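Local coordinates for tyrosine phosphatase (Orf virus, PDB 5NCR), which removes phosphate from tyrosine residues and probably also from phosphoserine in proteins, as a homodimeric viral phosphatase of the dual-specificity family, at residues L58-M63 / L109-A114. The protein carries 2 engineered substitutions. Sequence-based numbering, arbitrary orientation.
Sequences LVNMTM and LVHSVA. Engineered in segment 109-114: S112 (natural residue Cys). With PO4 (phosphate ion), chain D; SO4 (sulfate ion), chain E.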
# COMPACT_ATOMS: atom_id res chain seq x y z
N LEU B 58 7.92 32.14 7.39
CA LEU B 58 7.01 31.34 8.20
C LEU B 58 5.74 31.13 7.39
O LEU B 58 5.18 32.09 6.85
CB LEU B 58 6.67 32.02 9.52
CG LEU B 58 7.72 32.04 10.61
CD1 LEU B 58 7.40 33.11 11.63
CD2 LEU B 58 7.82 30.69 11.30
N VAL B 59 5.30 29.89 7.28
CA VAL B 59 4.06 29.59 6.57
C VAL B 59 3.10 29.11 7.67
O VAL B 59 3.21 27.99 8.18
CB VAL B 59 4.21 28.57 5.40
CG1 VAL B 59 2.86 28.30 4.76
CG2 VAL B 59 5.24 29.04 4.36
N ASN B 60 2.19 29.98 8.06
CA ASN B 60 1.21 29.78 9.12
C ASN B 60 -0.09 29.23 8.59
O ASN B 60 -0.85 29.93 7.91
CB ASN B 60 1.00 31.09 9.89
CG ASN B 60 -0.04 31.01 10.99
OD1 ASN B 60 -0.34 29.94 11.51
ND2 ASN B 60 -0.56 32.14 11.38
N MET B 61 -0.38 28.00 8.95
CA MET B 61 -1.60 27.37 8.47
C MET B 61 -2.65 27.18 9.55
O MET B 61 -3.49 26.29 9.46
CB MET B 61 -1.24 26.10 7.76
CG MET B 61 -0.50 26.42 6.51
SD MET B 61 0.20 24.97 5.85
CE MET B 61 -1.18 24.43 4.82
N THR B 62 -2.66 28.08 10.50
CA THR B 62 -3.61 28.09 11.61
C THR B 62 -4.57 29.23 11.35
O THR B 62 -4.31 30.04 10.47
CB THR B 62 -2.77 28.19 12.91
OG1 THR B 62 -2.09 26.94 13.11
CG2 THR B 62 -3.54 28.59 14.17
N MET B 63 -5.64 29.32 12.13
CA MET B 63 -6.64 30.37 12.01
C MET B 63 -6.17 31.71 12.53
O MET B 63 -6.58 32.74 11.98
CB MET B 63 -7.95 29.95 12.72
CG MET B 63 -8.67 28.78 12.03
SD MET B 63 -9.19 29.14 10.35
CE MET B 63 -10.41 30.43 10.68
N LEU B 109 9.78 27.79 7.72
CA LEU B 109 9.06 26.93 8.65
C LEU B 109 7.56 26.89 8.31
O LEU B 109 6.86 27.89 8.46
CB LEU B 109 9.31 27.38 10.11
CG LEU B 109 8.56 26.57 11.18
CD1 LEU B 109 9.02 25.09 11.24
CD2 LEU B 109 8.61 27.26 12.52
N VAL B 110 7.07 25.72 7.90
CA VAL B 110 5.66 25.48 7.63
C VAL B 110 5.10 24.91 8.94
O VAL B 110 5.61 23.91 9.45
CB VAL B 110 5.44 24.52 6.44
CG1 VAL B 110 3.95 24.39 6.10
CG2 VAL B 110 6.24 24.96 5.21
N HIS B 111 4.09 25.58 9.50
CA HIS B 111 3.57 25.14 10.80
C HIS B 111 2.06 25.28 10.94
O HIS B 111 1.41 26.05 10.22
CB HIS B 111 4.31 25.86 11.96
CG HIS B 111 3.96 27.31 12.04
ND1 HIS B 111 2.89 27.75 12.82
CD2 HIS B 111 4.48 28.37 11.38
CE1 HIS B 111 2.82 29.06 12.63
NE2 HIS B 111 3.77 29.48 11.79
N SER B 112 1.51 24.51 11.88
CA SER B 112 0.11 24.48 12.31
C SER B 112 0.18 24.00 13.75
O SER B 112 1.21 23.51 14.15
CB SER B 112 -0.74 23.59 11.40
OG SER B 112 -0.16 22.31 11.24
N VAL B 113 -0.87 24.17 14.53
CA VAL B 113 -0.87 23.97 15.99
C VAL B 113 -0.15 22.68 16.45
O VAL B 113 0.85 22.79 17.15
CB VAL B 113 -2.29 24.10 16.61
CG1 VAL B 113 -2.24 23.88 18.13
CG2 VAL B 113 -2.89 25.46 16.29
N ALA B 114 -0.63 21.49 16.04
CA ALA B 114 -0.02 20.23 16.45
C ALA B 114 1.19 19.84 15.59
O ALA B 114 1.95 18.94 15.95
CB ALA B 114 -1.06 19.12 16.41
P PO4 D . -2.55 20.37 13.01
O1 PO4 D . -3.19 21.18 14.24
O2 PO4 D . -2.92 18.83 13.12
O3 PO4 D . -0.97 20.54 13.00
O4 PO4 D . -3.07 20.91 11.71
S SO4 E . -6.55 26.64 15.25
O1 SO4 E . -7.98 26.69 15.57
O2 SO4 E . -5.78 27.39 16.26
O3 SO4 E . -6.14 25.22 15.23
O4 SO4 E . -6.31 27.25 13.93
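V59 joins strands 58-60 and 109-111 through both its backbone polar atoms. V59 N donates to L109 O (2.8 Å), and V59 O accepts from H111 N (2.9 Å). M61 N then bonds H111 O (2.9 Å), which carries the parallel pairing one step past the strand ends. Farther on, V113 N reaches T62 OG1 in a weak, bent bond. N60 OD1 accepts from T62 N, an Asx turn, while N60 ND2 binds S64 O.

The H111 ring leans across to N60. Its CG sits between the backbone N and the carbonyl carbon (chi1 70°), which lays one ring face under N60 CA, 4.1 Å from the centroid, in a CH-pi contact. The N60 amide lies nearly parallel to the ring (7°), with OD1 3.5 Å from H111 CE1. Y66 OH holds H111 NE2.

Next to H111, L58 and L109 run side by side, CD2 to CD2 at 3.7 Å. On the other sheet face V59 packs on V110, and the M61 chain runs extended as far as SD, which meets V110 CG1 (3.8 Å).

The 109-114 segment enters the phosphate-binding loop of the phosphatase fold. Engineered S112 stands at the natural cysteine position, and its OG binds a phosphate ion, as does A114 N. Helix 40-47 covers the L58, L109 and H111 face; helices 90-103 and 118-134 cover the V110 and M61 face. Strands 35-38 and 73-76 flank the pair.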